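Local structure of putative histidine protein kinase (Rhodobacter sphaeroides, 3KYJ) at residues Asp10-Tyr16 with Thr109-Ala114; Val44-Phe48 with Ile77-Arg81; Leu72-Leu76 with Leu128-Ile132. The protein probably relays chemoreceptor signals to the flagellar motor as CheA3, this piece being its histidine phosphotransfer (Hpt) domain. All coordinates share one frame; numbering follows the deposited sequence.

Contact 1. Residues Asp10-Tyr16 with Thr109-Ala114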
# COMPACT_ATOMS: atom_id res chain seq x y z
N ASP A 10 12.07 16.25 0.18
CA ASP A 10 11.49 16.83 -1.03
C ASP A 10 10.96 15.73 -1.94
O ASP A 10 9.85 15.84 -2.47
CB ASP A 10 12.53 17.65 -1.81
CG ASP A 10 12.93 18.92 -1.08
OD1 ASP A 10 12.10 19.48 -0.34
OD2 ASP A 10 14.09 19.36 -1.26
N GLU A 11 11.74 14.67 -2.11
CA GLU A 11 11.35 13.62 -3.03
C GLU A 11 10.09 12.87 -2.59
O GLU A 11 9.23 12.59 -3.40
CB GLU A 11 12.51 12.63 -3.24
CG GLU A 11 12.21 11.58 -4.29
CD GLU A 11 13.30 10.52 -4.46
OE1 GLU A 11 14.36 10.59 -3.80
OE2 GLU A 11 13.09 9.60 -5.28
N ILE A 12 9.95 12.58 -1.31
CA ILE A 12 8.79 11.82 -0.88
C ILE A 12 7.52 12.67 -0.95
O ILE A 12 6.47 12.16 -1.30
CB ILE A 12 8.99 11.15 0.50
CG1 ILE A 12 7.89 10.12 0.74
CG2 ILE A 12 9.04 12.17 1.62
CD1 ILE A 12 8.20 9.12 1.86
N TRP A 13 7.63 13.96 -0.67
CA TRP A 13 6.46 14.82 -0.80
C TRP A 13 6.05 15.00 -2.28
O TRP A 13 4.86 15.05 -2.58
CB TRP A 13 6.66 16.17 -0.09
CG TRP A 13 6.46 16.03 1.38
CD1 TRP A 13 7.42 15.95 2.34
CD2 TRP A 13 5.21 15.85 2.05
NE1 TRP A 13 6.84 15.77 3.57
CE2 TRP A 13 5.49 15.69 3.41
CE3 TRP A 13 3.88 15.81 1.62
CZ2 TRP A 13 4.48 15.51 4.36
CZ3 TRP A 13 2.88 15.65 2.57
CH2 TRP A 13 3.19 15.50 3.93
N ALA A 14 7.02 15.07 -3.18
CA ALA A 14 6.74 15.13 -4.61
C ALA A 14 6.02 13.86 -5.05
O ALA A 14 5.05 13.91 -5.80
CB ALA A 14 8.01 15.31 -5.40
N LEU A 15 6.50 12.71 -4.58
CA LEU A 15 5.89 11.44 -4.93
C LEU A 15 4.48 11.31 -4.34
O LEU A 15 3.58 10.78 -4.97
CB LEU A 15 6.79 10.30 -4.47
CG LEU A 15 6.27 8.92 -4.80
CD1 LEU A 15 6.17 8.78 -6.32
CD2 LEU A 15 7.22 7.87 -4.21
N TYR A 16 4.29 11.80 -3.13
CA TYR A 16 2.95 11.79 -2.53
C TYR A 16 1.96 12.52 -3.42
O TYR A 16 0.85 12.05 -3.67
CB TYR A 16 3.03 12.41 -1.15
CG TYR A 16 1.71 12.71 -0.49
CD1 TYR A 16 0.94 11.70 0.08
CD2 TYR A 16 1.27 14.03 -0.38
CE1 TYR A 16 -0.26 11.99 0.72
CE2 TYR A 16 0.07 14.32 0.22
CZ TYR A 16 -0.67 13.32 0.78
OH TYR A 16 -1.85 13.65 1.41
N THR A 109 -2.33 19.28 1.65
CA THR A 109 -1.36 18.61 2.51
C THR A 109 -0.02 18.52 1.81
O THR A 109 1.03 18.58 2.44
CB THR A 109 -1.79 17.18 2.96
OG1 THR A 109 -2.06 16.35 1.81
CG2 THR A 109 -3.01 17.23 3.85
N ALA A 110 -0.05 18.40 0.49
CA ALA A 110 1.17 18.28 -0.27
C ALA A 110 1.96 19.57 -0.13
O ALA A 110 3.18 19.57 -0.22
CB ALA A 110 0.88 18.00 -1.73
N ALA A 111 1.24 20.67 0.09
CA ALA A 111 1.84 21.99 0.09
C ALA A 111 2.23 22.43 1.50
O ALA A 111 3.25 23.10 1.70
CB ALA A 111 0.87 22.99 -0.52
N SER A 112 1.45 22.02 2.49
CA SER A 112 1.75 22.24 3.89
C SER A 112 2.73 21.21 4.45
O SER A 112 3.30 21.41 5.51
CB SER A 112 0.49 22.17 4.73
OG SER A 112 -0.03 20.85 4.69
N ARG A 113 2.92 20.10 3.74
CA ARG A 113 3.67 18.94 4.26
C ARG A 113 3.20 18.56 5.67
O ARG A 113 4.00 18.19 6.53
CB ARG A 113 5.18 19.20 4.21
CG ARG A 113 5.67 19.53 2.83
CD ARG A 113 7.18 19.59 2.77
NE ARG A 113 7.64 19.77 1.40
CZ ARG A 113 8.90 19.66 1.01
NH1 ARG A 113 9.85 19.36 1.89
NH2 ARG A 113 9.21 19.84 -0.27
N ALA A 114 1.89 18.63 5.87
CA ALA A 114 1.27 18.27 7.15
C ALA A 114 -0.14 17.77 6.93
O ALA A 114 -0.70 17.97 5.86
CB ALA A 114 1.27 19.46 8.10
O HOH W 1 4.38 17.87 -2.83
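Arg113 crosses one face of the Trp13 indole, its CA 3.5 Å from the centroid of the six-membered ring and 15° off the normal, a CH-pi contact. The extended chain runs back across the ring: Arg113 CB stands over Trp13 CE2, Arg113 CD approaches Trp13 CD1, and the guanidinium ends 12° from parallel to the indole. Both terminal nitrogens converge on one oxygen, completing a salt bridge: Arg113 NH2 lies 2.9 Å and Arg113 NH1 3.2 Å from Asp10 OD1. That oxygen sits in the guanidinium plane, but the carboxylate is turned 70° against it, and the two N-H groups arrive from opposite faces of the carboxylate.

One turn on, Tyr16 OH donates to Thr109 OG1 at 2.7 Å, the oxygen lying at the edge of the phenol ring. OG1 also bonds to Met105 O, which helps to hold its orientation. Arg113 leaves the helix with positive phi, and Ser112 OG closes an ST turn by accepting from Ala114 N.

The contact joins the start of helix 10-35 to the end of helix 89-112. Leu61, in the loop after helix 40-60, touches Trp13 and Tyr16, while Tyr16 packs on an apolar side chain of another protein's chain.

Contact 2. Residues Val44-Phe48 with Ile77-Arg81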
# COMPACT_ATOMS: atom_id res chain seq x y z
N VAL A 44 -15.23 -2.14 -9.71
CA VAL A 44 -15.08 -2.19 -8.25
C VAL A 44 -13.64 -2.52 -7.83
O VAL A 44 -13.12 -1.96 -6.88
CB VAL A 44 -16.15 -3.13 -7.60
CG1 VAL A 44 -15.87 -3.39 -6.12
CG2 VAL A 44 -17.53 -2.51 -7.76
N GLY A 45 -12.97 -3.39 -8.58
CA GLY A 45 -11.58 -3.70 -8.31
C GLY A 45 -10.67 -2.50 -8.48
O GLY A 45 -9.94 -2.15 -7.55
N PRO A 46 -10.71 -1.85 -9.64
CA PRO A 46 -9.90 -0.64 -9.85
C PRO A 46 -10.20 0.44 -8.82
O PRO A 46 -9.30 1.12 -8.36
CB PRO A 46 -10.30 -0.21 -11.27
CG PRO A 46 -10.66 -1.51 -11.98
CD PRO A 46 -11.27 -2.37 -10.91
N LEU A 47 -11.47 0.60 -8.48
CA LEU A 47 -11.87 1.60 -7.50
C LEU A 47 -11.26 1.29 -6.12
O LEU A 47 -10.65 2.16 -5.49
CB LEU A 47 -13.40 1.65 -7.45
CG LEU A 47 -13.98 2.51 -6.34
CD1 LEU A 47 -13.56 3.99 -6.48
CD2 LEU A 47 -15.50 2.41 -6.38
N PHE A 48 -11.37 0.04 -5.68
CA PHE A 48 -10.80 -0.38 -4.43
C PHE A 48 -9.30 -0.14 -4.42
O PHE A 48 -8.75 0.42 -3.46
CB PHE A 48 -11.08 -1.87 -4.15
CG PHE A 48 -10.60 -2.32 -2.79
CD1 PHE A 48 -11.47 -2.34 -1.71
CD2 PHE A 48 -9.29 -2.69 -2.60
CE1 PHE A 48 -11.05 -2.74 -0.46
CE2 PHE A 48 -8.85 -3.08 -1.34
CZ PHE A 48 -9.74 -3.10 -0.27
N ILE A 77 -16.53 0.47 -0.11
CA ILE A 77 -16.27 -0.26 -1.34
C ILE A 77 -16.09 -1.76 -1.02
O ILE A 77 -16.54 -2.61 -1.78
CB ILE A 77 -15.01 0.26 -2.04
CG1 ILE A 77 -15.19 1.70 -2.47
CG2 ILE A 77 -14.66 -0.64 -3.23
CD1 ILE A 77 -13.88 2.45 -2.69
N GLY A 78 -15.46 -2.07 0.11
CA GLY A 78 -15.32 -3.45 0.54
C GLY A 78 -16.64 -4.18 0.79
O GLY A 78 -16.73 -5.39 0.57
N LEU A 79 -17.66 -3.46 1.24
CA LEU A 79 -18.98 -4.09 1.43
C LEU A 79 -19.54 -4.56 0.10
O LEU A 79 -20.17 -5.61 0.02
CB LEU A 79 -19.98 -3.12 2.04
CG LEU A 79 -19.76 -2.70 3.50
CD1 LEU A 79 -20.78 -1.64 3.85
CD2 LEU A 79 -19.88 -3.91 4.42
N VAL A 80 -19.35 -3.75 -0.94
CA VAL A 80 -19.75 -4.13 -2.31
C VAL A 80 -18.93 -5.34 -2.78
O VAL A 80 -19.48 -6.31 -3.30
CB VAL A 80 -19.57 -2.97 -3.31
CG1 VAL A 80 -19.88 -3.43 -4.72
CG2 VAL A 80 -20.47 -1.81 -2.94
N ARG A 81 -17.62 -5.27 -2.59
CA ARG A 81 -16.74 -6.30 -3.13
C ARG A 81 -16.91 -7.63 -2.40
O ARG A 81 -16.90 -8.69 -3.04
CB ARG A 81 -15.28 -5.84 -3.07
CG ARG A 81 -14.32 -6.75 -3.83
CD ARG A 81 -12.88 -6.40 -3.53
NE ARG A 81 -12.53 -6.73 -2.15
CZ ARG A 81 -11.34 -6.50 -1.61
NH1 ARG A 81 -10.39 -5.94 -2.33
NH2 ARG A 81 -11.11 -6.84 -0.35
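The Arg81 guanidinium lies over one face of the Phe48 ring, tilted against it, at the outer side of this helix pair, and the arginine can be followed from its root. Arg81 CB lies 4.0 Å from Val44 CG1 in the Val44 conformer described, an apolar start. CG stands anti to the backbone N, and a bend at chi3 turns the chain back over the Phe48 ring. There Arg81 NH1 sits 3.3 Å above the plane of the Phe48 ring, over its centre, and is 3.4 Å from Phe48 CE2. Arg81 CZ is 4.0 Å from the centroid of the Phe48 ring and 12° off the normal, which meets the geometry of a cation-pi interaction; the guanidinium is tilted 32° from the ring. Arg81 NH2 reaches the rim near Phe48 CZ. NE and NH2 also have hydrogen-bond partners just outside the two segments, which probably help to set the group's rotation.

Segments 44-48 and 77-81, on helices 40-60 and 64-82, run antiparallel at 150° with axes 10.2 Å apart, as successive helices do in the up-and-down bundle of an Hpt domain. Between them Ile77 is the central apolar side chain. Its CG2 lies at the edge of the Phe48 ring, in plane, and also meets Phe48 CB. Its other branch goes inward: Ile77 CD1 comes within 3.7 Å of Leu47 CG, with Leu47 CD2 alongside. In the same conformer Val44 divides its methyls, CG1 against Ile77 CG2 and Arg81 CB, and Val44 CG2 against Val80 CG1 at 4.0 Å. The buried side of this layer is continued by Leu95 of helix 89-112, which touches both Leu47 and Ile77, and by Met27 and Leu31 of helix 10-35, which pack on Leu47.

Contact 3. Residues Leu72-Leu76 with Leu128-Ile132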
# COMPACT_ATOMS: atom_id res chain seq x y z
N LEU A 72 -12.54 4.99 5.40
CA LEU A 72 -13.97 4.75 5.41
C LEU A 72 -14.50 4.53 4.00
O LEU A 72 -15.40 3.71 3.80
CB LEU A 72 -14.73 5.89 6.08
CG LEU A 72 -14.81 5.84 7.60
CD1 LEU A 72 -16.03 6.64 8.05
CD2 LEU A 72 -14.89 4.44 8.18
N CYS A 73 -13.93 5.22 3.00
CA CYS A 73 -14.27 4.93 1.61
C CYS A 73 -13.99 3.46 1.30
O CYS A 73 -14.81 2.77 0.69
CB CYS A 73 -13.50 5.82 0.64
SG CYS A 73 -13.95 7.54 0.67
N GLU A 74 -12.83 2.97 1.73
CA GLU A 74 -12.41 1.61 1.45
C GLU A 74 -13.35 0.62 2.10
O GLU A 74 -13.69 -0.41 1.49
CB GLU A 74 -10.97 1.38 1.93
CG GLU A 74 -10.36 0.06 1.49
CD GLU A 74 -9.02 -0.18 2.14
OE1 GLU A 74 -8.01 0.29 1.60
OE2 GLU A 74 -8.98 -0.82 3.20
N ASP A 75 -13.80 0.92 3.32
CA ASP A 75 -14.76 0.06 3.99
C ASP A 75 -16.05 -0.07 3.17
O ASP A 75 -16.59 -1.18 3.02
CB ASP A 75 -15.14 0.62 5.36
CG ASP A 75 -14.07 0.41 6.42
OD1 ASP A 75 -13.05 -0.29 6.19
OD2 ASP A 75 -14.26 0.97 7.51
N LEU A 76 -16.54 1.05 2.64
CA LEU A 76 -17.81 1.03 1.89
C LEU A 76 -17.63 0.22 0.60
O LEU A 76 -18.47 -0.62 0.24
CB LEU A 76 -18.26 2.46 1.58
CG LEU A 76 -19.54 2.60 0.77
CD1 LEU A 76 -20.70 1.83 1.40
CD2 LEU A 76 -19.88 4.07 0.63
N LEU A 128 -20.57 8.84 4.82
CA LEU A 128 -20.01 7.51 4.69
C LEU A 128 -20.51 6.61 5.81
O LEU A 128 -20.94 5.48 5.56
CB LEU A 128 -18.49 7.56 4.68
CG LEU A 128 -17.85 8.13 3.42
CD1 LEU A 128 -16.43 8.56 3.72
CD2 LEU A 128 -17.83 7.13 2.24
N ARG A 129 -20.50 7.10 7.06
CA ARG A 129 -20.90 6.25 8.17
C ARG A 129 -22.37 5.87 8.04
O ARG A 129 -22.74 4.75 8.36
CB ARG A 129 -20.66 6.95 9.52
CG ARG A 129 -19.21 7.12 9.88
CD ARG A 129 -19.05 7.51 11.38
NE ARG A 129 -17.73 8.09 11.68
CZ ARG A 129 -16.60 7.38 11.71
NH1 ARG A 129 -16.61 6.07 11.45
NH2 ARG A 129 -15.46 7.97 12.00
N SER A 130 -23.19 6.81 7.58
CA SER A 130 -24.63 6.58 7.39
C SER A 130 -24.88 5.52 6.32
O SER A 130 -25.64 4.59 6.55
CB SER A 130 -25.32 7.88 6.97
OG SER A 130 -26.66 7.60 6.55
N LYS A 131 -24.25 5.66 5.15
CA LYS A 131 -24.44 4.69 4.08
C LYS A 131 -23.92 3.32 4.53
O LYS A 131 -24.57 2.32 4.31
CB LYS A 131 -23.78 5.14 2.79
CG LYS A 131 -24.08 4.21 1.61
CD LYS A 131 -25.57 4.01 1.40
CE LYS A 131 -25.81 3.44 0.00
NZ LYS A 131 -27.25 3.09 -0.22
N ILE A 132 -22.76 3.28 5.17
CA ILE A 132 -22.23 2.01 5.67
C ILE A 132 -23.22 1.31 6.60
O ILE A 132 -23.49 0.11 6.46
CB ILE A 132 -20.86 2.21 6.34
CG1 ILE A 132 -19.80 2.50 5.27
CG2 ILE A 132 -20.46 0.98 7.13
CD1 ILE A 132 -18.46 3.00 5.85
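Leu76 and Leu128 cross at a slant, methyl to methyl, with Leu76 CD2 4.0 Å from Leu128 CD2. The two branches of Leu128 separate: CD2 goes to Leu76, while Leu128 CD1 lies 3.9 Å from Leu72 CB, in the Leu72 conformer described, and also reaches Cys73 SG at 4.1 Å. Leu76 divides its contacts in the same way. Its CG is anti to the backbone N (chi1 178°), which carries the two methyls out across the gap, CD1 touching both Ile132 CG1 and Lys131 CG.

Ile132 starts off to one side of the neighbouring helix, but its CG1 branch turns back: CG1 meets Leu76 CB, and Ile132 CD1 settles over the preceding turn, 3.8 Å from Leu72 O and close to Asp75 CB. Segments 72-76 and 128-132 run nearly parallel, at 19° with axes 10.0 Å apart. This sets helix 122-135 alongside helix 64-82, as the fifth helix packed beside the four-helix Hpt bundle, as in CheA P1 domains. Cys73 and Leu128 face the interior, where Ala98 and Ile94 of helix 89-112 respectively pack against them.

At the outer margin Leu72, in the same conformer, and Arg129 cross at about a right angle. Leu72 CD1 rests 3.5 Å above one face of the Arg129 guanidinium, displaced toward its rim near NH1, and also lies 3.7 Å from Arg129 CG, so the extended chain and the guanidinium face both border the methyl. The opposite charge of Asp75 is too distant for a salt bridge, Asp75 OD2 being 6.9 Å from Arg129 NH1. Lys131 contributes its aliphatic part to the packing on Leu76; its chain bends at chi2 (55°), and NZ leads away to salt bridges with Asp88 and Glu90.

In the fold
Contacts 2 and 3 share helix 64-82, their centres about 11 Å apart, and they touch: Phe48 CE1 packs 3.5 Å from Glu74 CG. Glu74 in turn bonds through OE1 to ND1 of His52, the predicted phosphorylation site, and through OE2 to Lys55. Through Glu74, contact 2 is connected to the histidine. Contact 1 lies on the other side of the chain's centre, about 27 Å from each of the other two between centres and about 14 Å from contact 3 between nearest atoms. The bound sodium ion lies near the contact 2 end, about 8 Å from the Val44 side chain.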